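Local coordinates for putative pachytene checkpoint protein 2 (Caenorhabditis elegans, PDB 4XGU), which is an AAA+ ATPase of the PCH2 subfamily that probably acts in meiotic chromosome recombination and, like TRIP13, is thought to remodel partner proteins, at residues I37-K48 and I71-F82; V149-R158 and L192-M200. All coordinates share one frame; numbering follows the deposited sequence.

Interaction 1: I37-K48 and I71-F82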
# COMPACT_ATOMS: atom_id res chain seq x y z
N ILE B 37 2.88 -33.58 56.53
CA ILE B 37 3.21 -32.21 56.15
C ILE B 37 3.86 -31.46 57.31
O ILE B 37 4.76 -30.65 57.10
CB ILE B 37 1.95 -31.46 55.67
CG1 ILE B 37 1.41 -32.13 54.41
CG2 ILE B 37 2.26 -30.01 55.39
CD1 ILE B 37 0.09 -31.56 53.95
N LYS B 38 3.42 -31.73 58.54
CA LYS B 38 4.03 -31.11 59.71
C LYS B 38 5.48 -31.56 59.85
O LYS B 38 6.36 -30.76 60.18
CB LYS B 38 3.24 -31.44 60.97
N ALA B 39 5.73 -32.84 59.60
CA ALA B 39 7.07 -33.40 59.72
C ALA B 39 7.98 -32.93 58.59
O ALA B 39 9.16 -32.67 58.80
CB ALA B 39 7.01 -34.92 59.76
N ALA B 40 7.41 -32.82 57.40
CA ALA B 40 8.17 -32.42 56.22
C ALA B 40 8.53 -30.94 56.25
O ALA B 40 9.53 -30.53 55.67
CB ALA B 40 7.40 -32.75 54.96
N SER B 41 7.71 -30.13 56.92
CA SER B 41 7.93 -28.69 56.96
C SER B 41 9.09 -28.31 57.87
O SER B 41 9.63 -27.21 57.77
CB SER B 41 6.66 -27.97 57.41
OG SER B 41 6.31 -28.35 58.73
N LYS B 42 9.46 -29.23 58.76
CA LYS B 42 10.56 -29.00 59.71
C LYS B 42 11.87 -28.76 58.97
O LYS B 42 12.74 -28.01 59.44
CB LYS B 42 10.70 -30.17 60.67
CG LYS B 42 9.49 -30.38 61.57
CD LYS B 42 9.23 -29.16 62.43
CE LYS B 42 8.12 -29.41 63.43
NZ LYS B 42 7.88 -28.22 64.29
N ASN B 43 12.02 -29.41 57.82
CA ASN B 43 13.10 -29.09 56.91
C ASN B 43 12.57 -29.06 55.49
O ASN B 43 12.39 -30.10 54.86
CB ASN B 43 14.25 -30.09 57.02
CG ASN B 43 15.47 -29.67 56.21
OD1 ASN B 43 15.36 -29.26 55.05
ND2 ASN B 43 16.64 -29.77 56.82
N ALA B 44 12.32 -27.86 54.98
CA ALA B 44 11.79 -27.70 53.64
C ALA B 44 12.20 -26.36 53.06
O ALA B 44 12.35 -25.38 53.78
CB ALA B 44 10.28 -27.84 53.66
N ARG B 45 12.40 -26.34 51.75
CA ARG B 45 12.64 -25.09 51.05
C ARG B 45 11.38 -24.72 50.27
O ARG B 45 10.68 -25.60 49.76
CB ARG B 45 13.85 -25.21 50.12
CG ARG B 45 15.18 -25.31 50.85
CD ARG B 45 16.33 -25.65 49.91
NE ARG B 45 16.45 -24.69 48.80
CZ ARG B 45 17.24 -23.62 48.83
NH1 ARG B 45 17.97 -23.36 49.90
NH2 ARG B 45 17.28 -22.81 47.78
N ASN B 46 11.09 -23.43 50.20
CA ASN B 46 9.90 -22.93 49.51
C ASN B 46 9.84 -23.39 48.06
O ASN B 46 10.78 -23.19 47.30
CB ASN B 46 9.86 -21.40 49.58
CG ASN B 46 8.45 -20.85 49.51
OD1 ASN B 46 7.49 -21.52 49.91
ND2 ASN B 46 8.31 -19.63 49.01
N TRP B 47 8.73 -24.02 47.69
CA TRP B 47 8.50 -24.52 46.33
C TRP B 47 9.51 -25.58 45.89
O TRP B 47 9.58 -25.92 44.71
CB TRP B 47 8.51 -23.36 45.33
CG TRP B 47 7.49 -22.33 45.63
CD1 TRP B 47 7.71 -21.06 46.08
CD2 TRP B 47 6.07 -22.48 45.53
NE1 TRP B 47 6.52 -20.41 46.26
CE2 TRP B 47 5.50 -21.25 45.93
CE3 TRP B 47 5.23 -23.53 45.15
CZ2 TRP B 47 4.12 -21.05 45.95
CZ3 TRP B 47 3.86 -23.32 45.17
CH2 TRP B 47 3.32 -22.09 45.56
N LYS B 48 10.30 -26.09 46.83
CA LYS B 48 11.25 -27.14 46.52
C LYS B 48 10.72 -28.48 47.03
O LYS B 48 10.50 -28.65 48.23
CB LYS B 48 12.62 -26.83 47.13
CG LYS B 48 13.60 -26.22 46.13
CD LYS B 48 12.98 -25.08 45.34
CE LYS B 48 13.88 -24.65 44.20
NZ LYS B 48 13.24 -23.64 43.32
N ILE B 71 5.85 -27.91 49.37
CA ILE B 71 5.31 -26.88 50.25
C ILE B 71 5.76 -25.51 49.78
O ILE B 71 6.96 -25.23 49.70
CB ILE B 71 5.74 -27.09 51.70
CG1 ILE B 71 5.22 -28.43 52.22
CG2 ILE B 71 5.24 -25.95 52.58
CD1 ILE B 71 5.55 -28.69 53.67
N GLY B 72 4.80 -24.65 49.45
CA GLY B 72 5.14 -23.36 48.87
C GLY B 72 4.24 -22.22 49.29
O GLY B 72 3.06 -22.41 49.58
N THR B 73 4.81 -21.03 49.33
CA THR B 73 4.06 -19.81 49.61
C THR B 73 4.61 -18.67 48.78
O THR B 73 5.76 -18.71 48.33
CB THR B 73 4.12 -19.43 51.08
OG1 THR B 73 3.37 -18.22 51.29
CG2 THR B 73 5.56 -19.20 51.50
N CYS B 74 3.79 -17.64 48.58
CA CYS B 74 4.21 -16.47 47.81
C CYS B 74 4.75 -15.39 48.74
O CYS B 74 5.29 -14.38 48.29
CB CYS B 74 3.05 -15.94 46.98
SG CYS B 74 2.41 -17.13 45.76
N GLU B 75 4.62 -15.63 50.05
CA GLU B 75 5.12 -14.70 51.06
C GLU B 75 6.64 -14.76 51.18
O GLU B 75 7.29 -13.77 51.49
CB GLU B 75 4.49 -15.00 52.42
CG GLU B 75 2.97 -15.00 52.43
CD GLU B 75 2.39 -15.37 53.78
OE1 GLU B 75 2.46 -14.53 54.70
OE2 GLU B 75 1.88 -16.50 53.92
N LEU B 76 7.20 -15.94 50.93
CA LEU B 76 8.64 -16.15 51.06
C LEU B 76 9.35 -16.18 49.72
O LEU B 76 8.73 -16.38 48.68
CB LEU B 76 8.93 -17.46 51.81
CG LEU B 76 9.01 -17.39 53.34
CD1 LEU B 76 9.33 -18.76 53.92
CD2 LEU B 76 10.05 -16.36 53.78
N ARG B 77 10.66 -15.96 49.76
CA ARG B 77 11.49 -15.99 48.56
C ARG B 77 11.47 -17.40 47.95
O ARG B 77 11.19 -18.38 48.65
CB ARG B 77 12.92 -15.56 48.90
CG ARG B 77 13.86 -15.46 47.70
CD ARG B 77 15.20 -14.88 48.09
NE ARG B 77 15.20 -13.42 48.00
CZ ARG B 77 15.01 -12.60 49.03
NH1 ARG B 77 14.81 -13.10 50.25
NH2 ARG B 77 15.03 -11.29 48.85
N ASP B 78 11.76 -17.48 46.66
CA ASP B 78 11.63 -18.72 45.90
C ASP B 78 12.40 -19.91 46.49
O ASP B 78 11.98 -21.05 46.33
CB ASP B 78 12.09 -18.49 44.45
CG ASP B 78 11.81 -19.68 43.55
OD1 ASP B 78 10.85 -20.43 43.83
OD2 ASP B 78 12.55 -19.87 42.57
N GLY B 79 13.52 -19.65 47.16
CA GLY B 79 14.32 -20.74 47.68
C GLY B 79 14.37 -20.84 49.19
O GLY B 79 14.97 -21.77 49.74
N GLU B 80 13.72 -19.89 49.87
CA GLU B 80 13.81 -19.76 51.32
C GLU B 80 13.47 -21.04 52.08
O GLU B 80 12.57 -21.79 51.70
CB GLU B 80 12.88 -18.63 51.79
CG GLU B 80 13.57 -17.29 51.97
CD GLU B 80 14.11 -17.10 53.37
OE1 GLU B 80 15.30 -17.39 53.59
OE2 GLU B 80 13.33 -16.65 54.24
N LEU B 81 14.21 -21.27 53.16
CA LEU B 81 13.91 -22.36 54.09
C LEU B 81 12.90 -21.90 55.12
O LEU B 81 12.92 -20.74 55.54
CB LEU B 81 15.18 -22.86 54.79
CG LEU B 81 16.18 -23.72 54.00
CD1 LEU B 81 17.02 -22.88 53.05
CD2 LEU B 81 17.07 -24.50 54.96
N PHE B 82 12.02 -22.80 55.54
CA PHE B 82 11.04 -22.46 56.57
C PHE B 82 11.70 -22.50 57.94
O PHE B 82 12.87 -22.87 58.06
CB PHE B 82 9.84 -23.42 56.51
CG PHE B 82 9.13 -23.41 55.18
CD1 PHE B 82 8.16 -22.46 54.90
CD2 PHE B 82 9.43 -24.35 54.21
CE1 PHE B 82 7.50 -22.45 53.69
CE2 PHE B 82 8.77 -24.34 52.99
CZ PHE B 82 7.81 -23.39 52.73

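Interaction 2: V149-R158 and L192-M200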
# COMPACT_ATOMS: atom_id res chain seq x y z
N VAL B 149 3.89 -13.88 39.25
CA VAL B 149 2.97 -14.46 38.29
C VAL B 149 2.02 -15.46 38.96
O VAL B 149 0.81 -15.42 38.74
CB VAL B 149 3.72 -15.17 37.15
CG1 VAL B 149 2.75 -15.94 36.27
CG2 VAL B 149 4.50 -14.15 36.33
N MET B 150 2.59 -16.34 39.77
CA MET B 150 1.83 -17.36 40.49
C MET B 150 0.69 -16.77 41.32
O MET B 150 -0.46 -17.17 41.18
CB MET B 150 2.77 -18.16 41.40
CG MET B 150 2.10 -19.24 42.23
SD MET B 150 1.42 -20.57 41.23
CE MET B 150 1.03 -21.77 42.50
N SER B 151 1.02 -15.80 42.18
CA SER B 151 0.02 -15.24 43.09
C SER B 151 -1.04 -14.43 42.35
O SER B 151 -2.22 -14.49 42.70
CB SER B 151 0.70 -14.35 44.14
OG SER B 151 1.27 -13.20 43.55
N TYR B 152 -0.62 -13.70 41.32
CA TYR B 152 -1.54 -12.85 40.56
C TYR B 152 -2.55 -13.68 39.77
O TYR B 152 -3.75 -13.41 39.81
CB TYR B 152 -0.77 -11.93 39.61
CG TYR B 152 -1.61 -10.82 39.01
CD1 TYR B 152 -2.28 -11.01 37.81
CD2 TYR B 152 -1.71 -9.58 39.63
CE1 TYR B 152 -3.04 -9.99 37.25
CE2 TYR B 152 -2.46 -8.57 39.08
CZ TYR B 152 -3.12 -8.78 37.89
OH TYR B 152 -3.88 -7.76 37.34
N VAL B 153 -2.05 -14.68 39.06
CA VAL B 153 -2.91 -15.50 38.21
C VAL B 153 -3.85 -16.34 39.07
O VAL B 153 -4.99 -16.59 38.69
CB VAL B 153 -2.08 -16.40 37.28
CG1 VAL B 153 -2.97 -17.32 36.49
CG2 VAL B 153 -1.26 -15.54 36.33
N ALA B 154 -3.36 -16.76 40.24
CA ALA B 154 -4.19 -17.47 41.21
C ALA B 154 -5.37 -16.60 41.63
O ALA B 154 -6.48 -17.09 41.83
CB ALA B 154 -3.37 -17.87 42.42
N ALA B 155 -5.12 -15.31 41.77
CA ALA B 155 -6.16 -14.36 42.15
C ALA B 155 -7.20 -14.25 41.04
O ALA B 155 -8.40 -14.22 41.31
CB ALA B 155 -5.56 -13.00 42.46
N LEU B 156 -6.73 -14.19 39.80
CA LEU B 156 -7.62 -14.14 38.65
C LEU B 156 -8.51 -15.38 38.61
O LEU B 156 -9.70 -15.29 38.35
CB LEU B 156 -6.83 -14.03 37.34
CG LEU B 156 -6.21 -12.68 37.01
CD1 LEU B 156 -5.44 -12.78 35.71
CD2 LEU B 156 -7.29 -11.61 36.90
N ALA B 157 -7.90 -16.54 38.88
CA ALA B 157 -8.62 -17.80 38.87
C ALA B 157 -9.61 -17.89 40.03
O ALA B 157 -10.75 -18.32 39.85
CB ALA B 157 -7.64 -18.97 38.91
N ARG B 158 -9.17 -17.49 41.22
CA ARG B 158 -10.01 -17.52 42.41
C ARG B 158 -11.24 -16.63 42.24
O ARG B 158 -12.36 -17.04 42.54
CB ARG B 158 -9.22 -17.09 43.64
CG ARG B 158 -8.92 -18.21 44.61
CD ARG B 158 -8.10 -17.73 45.80
NE ARG B 158 -6.71 -17.46 45.45
CZ ARG B 158 -6.07 -16.32 45.69
NH1 ARG B 158 -6.71 -15.32 46.29
NH2 ARG B 158 -4.81 -16.16 45.33
N LEU B 192 2.78 -23.13 35.53
CA LEU B 192 1.76 -22.33 36.20
C LEU B 192 0.41 -23.02 36.16
O LEU B 192 -0.28 -23.12 37.18
CB LEU B 192 1.66 -20.95 35.55
CG LEU B 192 0.50 -20.07 35.99
CD1 LEU B 192 0.61 -19.76 37.47
CD2 LEU B 192 0.47 -18.80 35.17
N ALA B 193 0.03 -23.51 34.98
CA ALA B 193 -1.20 -24.26 34.82
C ALA B 193 -1.16 -25.58 35.59
O ALA B 193 -2.19 -26.06 36.07
CB ALA B 193 -1.46 -24.52 33.34
N GLN B 194 0.03 -26.17 35.71
CA GLN B 194 0.20 -27.41 36.45
C GLN B 194 -0.17 -27.21 37.92
O GLN B 194 -0.89 -28.01 38.51
CB GLN B 194 1.63 -27.93 36.33
CG GLN B 194 1.89 -29.26 37.02
CD GLN B 194 1.52 -30.46 36.16
OE1 GLN B 194 0.87 -30.32 35.12
NE2 GLN B 194 1.95 -31.64 36.58
N HIS B 195 0.33 -26.12 38.50
CA HIS B 195 0.08 -25.83 39.90
C HIS B 195 -1.38 -25.43 40.12
O HIS B 195 -2.02 -25.92 41.05
CB HIS B 195 1.01 -24.73 40.40
CG HIS B 195 2.37 -25.22 40.80
ND1 HIS B 195 2.58 -25.99 41.93
CD2 HIS B 195 3.59 -25.05 40.24
CE1 HIS B 195 3.86 -26.28 42.03
NE2 HIS B 195 4.50 -25.72 41.02
N LEU B 196 -1.89 -24.56 39.27
CA LEU B 196 -3.26 -24.07 39.41
C LEU B 196 -4.27 -25.20 39.35
O LEU B 196 -5.25 -25.20 40.09
CB LEU B 196 -3.56 -23.04 38.33
CG LEU B 196 -2.91 -21.67 38.54
CD1 LEU B 196 -3.19 -20.78 37.35
CD2 LEU B 196 -3.41 -21.02 39.82
N SER B 197 -4.04 -26.17 38.47
CA SER B 197 -4.93 -27.32 38.35
C SER B 197 -5.00 -28.12 39.66
O SER B 197 -6.04 -28.67 40.01
CB SER B 197 -4.47 -28.23 37.21
OG SER B 197 -3.20 -28.79 37.50
N ILE B 198 -3.88 -28.17 40.38
CA ILE B 198 -3.83 -28.85 41.67
C ILE B 198 -4.40 -27.96 42.77
O ILE B 198 -5.16 -28.42 43.62
CB ILE B 198 -2.40 -29.27 42.03
CG1 ILE B 198 -1.86 -30.28 41.00
CG2 ILE B 198 -2.34 -29.87 43.42
CD1 ILE B 198 -0.39 -30.56 41.14
N ARG B 199 -4.02 -26.69 42.76
CA ARG B 199 -4.51 -25.71 43.73
C ARG B 199 -6.03 -25.62 43.73
O ARG B 199 -6.65 -25.48 44.79
CB ARG B 199 -3.91 -24.33 43.44
CG ARG B 199 -2.63 -24.02 44.18
CD ARG B 199 -2.89 -23.03 45.30
NE ARG B 199 -1.83 -22.03 45.42
CZ ARG B 199 -2.03 -20.72 45.45
NH1 ARG B 199 -3.27 -20.24 45.37
NH2 ARG B 199 -1.01 -19.88 45.56
N MET B 200 -6.63 -25.69 42.55
CA MET B 200 -8.07 -25.53 42.40
C MET B 200 -8.78 -26.88 42.26
O MET B 200 -9.93 -26.93 41.83
CB MET B 200 -8.39 -24.66 41.19
CG MET B 200 -7.65 -23.33 41.15
SD MET B 200 -8.36 -22.08 42.24
CE MET B 200 -7.16 -20.77 42.06

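Interaction 1: I37-K48 and I71-F82
Gly-72 lies flat against the indole of Trp-47, its CA 3.5 Å from the centroid of the six-membered ring and almost on the ring normal, a CH-pi contact that leaves no room for a side chain at this position. Farther along the same segments, Ala-44 CB packs on Phe-82 CD2 (3.6 Å) and Ile-71 CD1 reaches Ile-37 CG2 on the helix. The backbone N of Thr-73 sits over the same face of the indole as Gly-72, nearer the rim. With CG of Trp-47 anti to its own carbonyl carbon (chi1 -58°), the indole swings across the backbone of Gly-72 and Thr-73, and its NE1 donates to Thr-73 O at 2.8 Å. A leucine in place of Trp-47 would probably uncover Gly-72 and leave Thr-73 O with the Asn-46 amide as the one remaining donor of the two.

Both segments belong to the Pch2 N-terminal domain: strand 68-72, an edge strand of its small mixed sheet, leads into a loop that folds back against the chain following helix 30-41. A single beta bridge pairs Arg-45 with Leu-81, flanked by Phe-82 N to Ala-44 O and Asn-46 N to Glu-80 O.

Asn-46 fills the bend of that loop. Its OD1 takes Thr-73 N in the carbonyl plane, on a lone pair, at 2.8 Å, while ND2 gives one hydrogen to Thr-73 O and the other to Arg-77 O (3.2 Å), both close to the amide plane; three bonds thus fix the amide's rotation. Outermost, Gly-79 O stands over a face of the Arg-45 guanidinium, and Lys-48 NZ makes a long salt bridge to Asp-78 OD2 (3.9 Å), which also pairs with Lys-146.

Interaction 2: V149-R158 and L192-M200
The guanidinium of Arg-199 and the imidazole of His-195 are the flat groups of helix 192-199 that meet helix 149-158, and the methyl of Met-150 reaches both. CE comes within 3.6 Å of His-195 CB and approaches the ring obliquely, while Arg-199 NE lies 4.1 Å from the same methyl. Met-150 gets there by extending CG anti to its backbone N (chi1 179°) and then bending at chi2, which turns the sulfur toward the opposing helix. Beyond the contact, the imidazole is held by a hydrogen bond between ND1 and Glu-14 and by an edge-to-face stack with Trp-136. Arg-199 NH1 rests near Ala-154 CB (3.8 Å), and at the edge of its guanidinium, near the plane, comes Arg-158 NH2. These like charges, 4.4 Å apart, probably repel mildly. One face of the Arg-158 guanidinium is turned to Ala-155 CA of its own helix, and the group also makes a cation-pi contact with Tyr-395 of a second subunit.

Beneath these groups the seam is purely apolar, with no hydrogen bond between the helices. Leu-192 CD2 enters between Val-149 CG1 and Val-153 CG2, and its other branch, CD1, meets Met-150 SD. One turn on, Leu-196 splits its methyls: CD1 touches Val-153 CG1 at 3.6 Å, and CD2 lies against Ala-154. Met-200, just past the helix, closes the row by bringing CE to Ala-157 CB (3.7 Å).

The axes approach to 10.8 Å and cross at -49°. Val-153, Leu-192 and Leu-196 also touch strand 293-299, and Met-200 touches strand 245-251, so both helices pack on the central sheet of the AAA+ ATPase core, where helix 185-199 is the one that follows the P-loop.

Interaction 1 lies in the N-terminal domain and interaction 2 in the ATPase core; their centres are 18 Å apart, yet they touch along helix 145-161. Trp-47 CH2 packs on Met-150 CE at 3.8 Å, and Cys-74 SG meets Ser-151 CB at 3.6 Å, so Met-150 faces the N-terminal domain as well as helix 185-199. Both contacts stand near the nucleotide: the side chain of Asp-78 is about 9 Å from the bound ADP and that of Leu-192 about 11 Å. Val-149 lies about 9 Å, side chain to side chain, from Lys-185 of the predicted ATP-binding P-loop. Helix 145-161 therefore joins the two domains close to the nucleotide.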